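Local atomic coordinates of ubiquitin-like-specific protease 2 (Saccharomyces cerevisiae, PDB entry 5LNB), a protein that removes the ubiquitin-like modifier SUMO from conjugated proteins, acting as a cysteine protease of the C48 family, of which this chain holds the catalytic region. Residues A[129-134]-A[157-162]; A[23-28]-A[58-63]. All coordinates share one frame; numbering follows the deposited sequence.

Contact 1 of 2, residues A[129-134]-A[157-162]; sequences TNLDAI and PLVNIL
T129 and N160 form an antiparallel hydrogen-bonded pair whose two backbone bonds are unequal. T129 N donates to N160 O at 2.9 Å, almost straight (172°). The return bond, N160 N to T129 O, is longer at 3.3 Å. Both side chains project from the same face of the sheet, where one water bridges T129 OG1 and N160 ND2. The T129 methyl, CG2, is anti to the carbonyl carbon and meets L162 CD1 at 3.6 Å.

This pair closes the end of strand 122-129 against strand 159-164, neighbours in the central mixed sheet of the Ulp1-type catalytic domain. Past T129 the chain leaves the sheet. CB of N130 points toward the partner segment and CG lies beside the backbone N, and from there ND2 donates to L158 O at 2.9 Å. The donor stands almost on the carbonyl axis, but the N-H is bent (144°) and the oxygen is tilted from the N130 amide plane. N160 ND2 is also close to N130 ND2, but both are donors and no bond joins them.

Helix 131-136 then places L131 and I134 against V159, whose two methyls divide the work. CG1, anti to the backbone N (chi1 177°), touches L131 CD2 at 3.7 Å; CG2, beside that N, takes I134 CG1 at 3.6 Å, the two side chains crossing at about a right angle. V159 also packs on I128 of the neighbouring strand. Farther out, I134 CD1 reaches P157 CB at 3.8 Å, while P157 O accepts a hydrogen bond from Q198 NE2.

Contact 2 of 2, residues A[23-28]-A[58-63]; sequences LCYKFN and TKFYIE
F27 meets K59, F60 and E63 where the two-stranded hairpin of strands 23-26 and 32-35 is laid against helix 51-67 of the protease domain. F27 has the most surface buried here, and its ring lies between unlike groups. Over one face, K59 CG makes a CH-pi contact 3.7 Å from the F27 ring centroid and 25° off the ring normal. Over the opposite face, displaced toward the rim, sits CD1 of Y25 from the same segment. Y33 of the other hairpin strand also meets the F27 ring, with the planes at about 85°.

F60 supplies both backbone and ring: its CA is 3.8 Å from F27 CE1, and its CD1 is 4.0 Å from the same CE1. CG is anti to the backbone N (chi1 -176°), and the ring end comes nearer the hairpin than the CB bond alone would suggest; the F27 and F60 side chains cross at about a right angle.

E63 contributes its aliphatic part, CG touching F27 CD1 at 3.7 Å. The chain is bent at chi2, and E63 OE2 is met by two cationic groups, K59 NZ at 3.1 Å and R73 NH1, which would probably favour the ionised carboxylate. K59 NZ has a second acidic partner in D29 OD2. Y25 OH lies at the edge of the F60 ring, near its plane, 4.0 Å from F60 CE1.

The two contacts share no element: their centres are 27 Å apart and their nearest atoms about 12 Å. Each is partly buried, but contact 2 lies nearer the centre of the chain, 13 Å against 17 Å for contact 1. Contact 1 joins neighbouring strands of the central sheet and the helix that follows one of them; main-chain bonds set its register, a side-chain amide and a water add polar links, and apolar packing completes it, burying 407 Å². Contact 2 sets an N-terminal hairpin on a helix, burying 264 Å² through rings and aliphatic chain segments, with its charges paired within the helix or to nearby loops. Helix 51-67 in turn packs on strand 76-78, an outermost strand of the sheet that contains contact 1.

Contact 1 of 2, residues A[129-134]-A[157-162]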
loop_
_atom_site.group_PDB
_atom_site.type_symbol
_atom_site.label_atom_id
_atom_site.label_comp_id
_atom_site.label_asym_id
_atom_site.label_seq_id
_atom_site.Cartn_x
_atom_site.Cartn_y
_atom_site.Cartn_z
ATOM N N THR A 129 -7.820 6.415 7.900
ATOM C CA THR A 129 -8.337 7.751 7.643
ATOM C C THR A 129 -8.842 8.392 8.934
ATOM O O THR A 129 -9.106 7.719 9.936
ATOM C CB THR A 129 -9.476 7.719 6.607
ATOM O OG1 THR A 129 -10.590 6.987 7.142
ATOM C CG2 THR A 129 -9.009 7.056 5.308
ATOM N N ASN A 130 -8.985 9.717 8.889
ATOM C CA ASN A 130 -9.543 10.561 9.944
ATOM C C ASN A 130 -8.591 10.780 11.117
ATOM O O ASN A 130 -9.014 11.382 12.126
ATOM C CB ASN A 130 -10.875 10.019 10.480
ATOM C CG ASN A 130 -12.011 10.278 9.527
ATOM O OD1 ASN A 130 -11.950 11.216 8.731
ATOM N ND2 ASN A 130 -13.055 9.450 9.587
ATOM N N LEU A 131 -7.337 10.325 11.040
ATOM C CA LEU A 131 -6.393 10.640 12.107
ATOM C C LEU A 131 -6.197 12.143 12.236
ATOM O O LEU A 131 -6.048 12.661 13.347
ATOM C CB LEU A 131 -5.057 9.951 11.858
ATOM C CG LEU A 131 -5.068 8.417 11.878
ATOM C CD1 LEU A 131 -3.705 7.903 11.439
ATOM C CD2 LEU A 131 -5.425 7.916 13.268
ATOM N N ASP A 132 -6.207 12.863 11.111
ATOM C CA ASP A 132 -6.026 14.310 11.133
ATOM C C ASP A 132 -7.217 15.040 11.735
ATOM O O ASP A 132 -7.130 16.252 11.953
ATOM C CB ASP A 132 -5.750 14.842 9.720
ATOM C CG ASP A 132 -6.928 14.657 8.774
ATOM O OD1 ASP A 132 -7.542 13.563 8.764
ATOM O OD2 ASP A 132 -7.238 15.613 8.026
ATOM N N ALA A 133 -8.321 14.348 12.008
ATOM C CA ALA A 133 -9.415 14.961 12.746
ATOM C C ALA A 133 -9.293 14.749 14.248
ATOM O O ALA A 133 -9.850 15.536 15.022
ATOM C CB ALA A 133 -10.758 14.415 12.257
ATOM N N ILE A 134 -8.558 13.722 14.677
ATOM C CA ILE A 134 -8.416 13.457 16.104
ATOM C C ILE A 134 -7.657 14.588 16.786
ATOM O O ILE A 134 -8.101 15.126 17.806
ATOM C CB ILE A 134 -7.724 12.105 16.336
ATOM C CG1 ILE A 134 -8.620 10.957 15.862
ATOM C CG2 ILE A 134 -7.361 11.966 17.806
ATOM C CD1 ILE A 134 -9.979 10.915 16.560
ATOM N N PRO A 157 -15.587 11.672 16.659
ATOM C CA PRO A 157 -14.574 11.563 15.596
ATOM C C PRO A 157 -14.074 10.131 15.465
ATOM O O PRO A 157 -13.337 9.698 16.350
ATOM C CB PRO A 157 -13.444 12.489 16.073
ATOM C CG PRO A 157 -13.924 13.114 17.377
ATOM C CD PRO A 157 -15.034 12.253 17.892
ATOM N N LEU A 158 -14.473 9.411 14.414
ATOM C CA LEU A 158 -14.173 7.990 14.276
ATOM C C LEU A 158 -12.996 7.769 13.337
ATOM O O LEU A 158 -12.993 8.270 12.208
ATOM C CB LEU A 158 -15.390 7.223 13.760
ATOM C CG LEU A 158 -16.518 7.038 14.779
ATOM C CD1 LEU A 158 -17.633 6.193 14.178
ATOM C CD2 LEU A 158 -15.973 6.394 16.048
ATOM N N VAL A 159 -12.011 7.008 13.801
ATOM C CA VAL A 159 -10.887 6.598 12.969
ATOM C C VAL A 159 -11.302 5.347 12.208
ATOM O O VAL A 159 -11.709 4.351 12.816
ATOM C CB VAL A 159 -9.638 6.336 13.823
ATOM C CG1 VAL A 159 -8.483 5.834 12.955
ATOM C CG2 VAL A 159 -9.261 7.591 14.659
ATOM N N ASN A 160 -11.208 5.394 10.881
ATOM C CA ASN A 160 -11.647 4.294 10.030
ATOM C C ASN A 160 -10.420 3.636 9.427
ATOM O O ASN A 160 -9.626 4.295 8.744
ATOM C CB ASN A 160 -12.600 4.775 8.934
ATOM C CG ASN A 160 -13.893 5.345 9.490
ATOM O OD1 ASN A 160 -14.461 4.810 10.436
ATOM N ND2 ASN A 160 -14.359 6.445 8.914
ATOM N N ILE A 161 -10.248 2.351 9.700
ATOM C CA ILE A 161 -9.190 1.563 9.088
ATOM C C ILE A 161 -9.826 0.854 7.901
ATOM O O ILE A 161 -10.499 -0.165 8.062
ATOM C CB ILE A 161 -8.557 0.585 10.077
ATOM C CG1 ILE A 161 -7.966 1.366 11.266
ATOM C CG2 ILE A 161 -7.496 -0.281 9.368
ATOM C CD1 ILE A 161 -7.412 0.496 12.364
ATOM N N LEU A 162 -9.643 1.420 6.709
ATOM C CA LEU A 162 -10.264 0.890 5.500
ATOM C C LEU A 162 -9.451 -0.309 5.018
ATOM O O LEU A 162 -8.322 -0.150 4.540
ATOM C CB LEU A 162 -10.355 1.985 4.441
ATOM C CG LEU A 162 -10.988 3.307 4.901
ATOM C CD1 LEU A 162 -10.937 4.366 3.791
ATOM C CD2 LEU A 162 -12.430 3.103 5.386
HETATM O O HOH W 1 -13.157 7.791 6.156
#

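Contact 2 of 2, residues A[23-28]-A[58-63]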
loop_
_atom_site.group_PDB
_atom_site.type_symbol
_atom_site.label_atom_id
_atom_site.label_comp_id
_atom_site.label_asym_id
_atom_site.label_seq_id
_atom_site.Cartn_x
_atom_site.Cartn_y
_atom_site.Cartn_z
ATOM N N LEU A 23 17.178 -2.325 -11.947
ATOM C CA LEU A 23 16.604 -0.989 -11.966
ATOM C C LEU A 23 16.920 -0.260 -10.666
ATOM O O LEU A 23 16.702 -0.786 -9.570
ATOM C CB LEU A 23 15.092 -1.059 -12.172
ATOM C CG LEU A 23 14.322 0.241 -11.944
ATOM C CD1 LEU A 23 14.805 1.340 -12.895
ATOM C CD2 LEU A 23 12.830 -0.017 -12.089
ATOM N N CYS A 24 17.434 0.954 -10.792
ATOM C CA CYS A 24 17.637 1.851 -9.664
ATOM C C CYS A 24 16.778 3.083 -9.918
ATOM O O CYS A 24 17.042 3.849 -10.849
ATOM C CB CYS A 24 19.114 2.210 -9.514
ATOM S SG CYS A 24 19.465 3.142 -8.038
ATOM N N TYR A 25 15.735 3.265 -9.119
ATOM C CA TYR A 25 14.766 4.323 -9.359
ATOM C C TYR A 25 14.795 5.331 -8.217
ATOM O O TYR A 25 14.778 4.946 -7.042
ATOM C CB TYR A 25 13.363 3.742 -9.533
ATOM C CG TYR A 25 12.404 4.717 -10.159
ATOM C CD1 TYR A 25 11.558 5.503 -9.374
ATOM C CD2 TYR A 25 12.356 4.872 -11.534
ATOM C CE1 TYR A 25 10.683 6.403 -9.957
ATOM C CE2 TYR A 25 11.489 5.762 -12.122
ATOM C CZ TYR A 25 10.657 6.522 -11.334
ATOM O OH TYR A 25 9.811 7.407 -11.953
ATOM N N LYS A 26 14.823 6.615 -8.569
ATOM C CA LYS A 26 14.919 7.723 -7.624
ATOM C C LYS A 26 13.605 8.498 -7.616
ATOM O O LYS A 26 13.214 9.066 -8.642
ATOM C CB LYS A 26 16.075 8.647 -8.010
ATOM C CG LYS A 26 16.190 8.867 -9.533
ATOM C CD LYS A 26 17.260 9.906 -9.899
ATOM C CE LYS A 26 17.467 10.028 -11.416
ATOM N NZ LYS A 26 18.279 8.916 -12.012
ATOM N N PHE A 27 12.934 8.536 -6.465
ATOM C CA PHE A 27 11.696 9.295 -6.329
ATOM C C PHE A 27 11.975 10.737 -5.890
ATOM O O PHE A 27 13.067 11.077 -5.428
ATOM C CB PHE A 27 10.748 8.614 -5.344
ATOM C CG PHE A 27 10.167 7.334 -5.857
ATOM C CD1 PHE A 27 9.214 7.349 -6.857
ATOM C CD2 PHE A 27 10.564 6.119 -5.332
ATOM C CE1 PHE A 27 8.670 6.175 -7.331
ATOM C CE2 PHE A 27 10.031 4.943 -5.806
ATOM C CZ PHE A 27 9.077 4.969 -6.803
ATOM N N ASN A 28 10.952 11.589 -6.027
ATOM C CA ASN A 28 11.131 13.022 -5.800
ATOM C C ASN A 28 11.371 13.367 -4.335
ATOM O O ASN A 28 11.820 14.479 -4.044
ATOM C CB ASN A 28 9.923 13.806 -6.319
ATOM C CG ASN A 28 9.794 13.753 -7.833
ATOM O OD1 ASN A 28 8.735 13.421 -8.368
ATOM N ND2 ASN A 28 10.877 14.076 -8.531
ATOM N N THR A 58 3.594 0.444 -4.645
ATOM C CA THR A 58 2.767 1.303 -3.807
ATOM C C THR A 58 3.379 2.694 -3.725
ATOM O O THR A 58 2.683 3.703 -3.885
ATOM C CB THR A 58 2.592 0.702 -2.407
ATOM O OG1 THR A 58 3.866 0.608 -1.755
ATOM C CG2 THR A 58 1.958 -0.684 -2.488
ATOM N N LYS A 59 4.694 2.760 -3.520
ATOM C CA LYS A 59 5.407 4.028 -3.590
ATOM C C LYS A 59 5.233 4.676 -4.958
ATOM O O LYS A 59 4.932 5.871 -5.061
ATOM C CB LYS A 59 6.882 3.795 -3.285
ATOM C CG LYS A 59 7.738 5.036 -3.323
ATOM C CD LYS A 59 7.499 5.889 -2.102
ATOM C CE LYS A 59 8.617 6.932 -1.923
ATOM N NZ LYS A 59 8.183 8.062 -1.054
ATOM N N PHE A 60 5.411 3.893 -6.023
ATOM C CA PHE A 60 5.344 4.438 -7.374
ATOM C C PHE A 60 3.999 5.118 -7.638
ATOM O O PHE A 60 3.948 6.266 -8.101
ATOM C CB PHE A 60 5.615 3.319 -8.382
ATOM C CG PHE A 60 5.657 3.788 -9.805
ATOM C CD1 PHE A 60 6.809 4.357 -10.329
ATOM C CD2 PHE A 60 4.540 3.670 -10.616
ATOM C CE1 PHE A 60 6.851 4.790 -11.639
ATOM C CE2 PHE A 60 4.577 4.105 -11.930
ATOM C CZ PHE A 60 5.736 4.664 -12.445
ATOM N N TYR A 61 2.889 4.433 -7.337
ATOM C CA TYR A 61 1.583 4.986 -7.680
ATOM C C TYR A 61 1.120 6.081 -6.726
ATOM O O TYR A 61 0.293 6.914 -7.116
ATOM C CB TYR A 61 0.542 3.870 -7.760
ATOM C CG TYR A 61 0.756 3.015 -8.983
ATOM C CD1 TYR A 61 0.750 3.588 -10.252
ATOM C CD2 TYR A 61 1.007 1.650 -8.876
ATOM C CE1 TYR A 61 0.977 2.820 -11.382
ATOM C CE2 TYR A 61 1.231 0.873 -10.003
ATOM C CZ TYR A 61 1.213 1.462 -11.245
ATOM O OH TYR A 61 1.422 0.693 -12.359
ATOM N N ILE A 62 1.645 6.125 -5.503
ATOM C CA ILE A 62 1.306 7.245 -4.632
ATOM C C ILE A 62 2.073 8.494 -5.039
ATOM O O ILE A 62 1.533 9.605 -5.016
ATOM C CB ILE A 62 1.550 6.862 -3.166
ATOM C CG1 ILE A 62 0.499 5.833 -2.731
ATOM C CG2 ILE A 62 1.502 8.091 -2.284
ATOM C CD1 ILE A 62 0.685 5.330 -1.321
ATOM N N GLU A 63 3.330 8.331 -5.447
ATOM C CA GLU A 63 4.089 9.457 -5.972
ATOM C C GLU A 63 3.448 10.006 -7.239
ATOM O O GLU A 63 3.429 11.222 -7.460
ATOM C CB GLU A 63 5.530 9.029 -6.233
ATOM C CG GLU A 63 6.317 8.771 -4.962
ATOM C CD GLU A 63 6.709 10.064 -4.245
ATOM O OE1 GLU A 63 6.968 11.075 -4.940
ATOM O OE2 GLU A 63 6.756 10.070 -2.989
#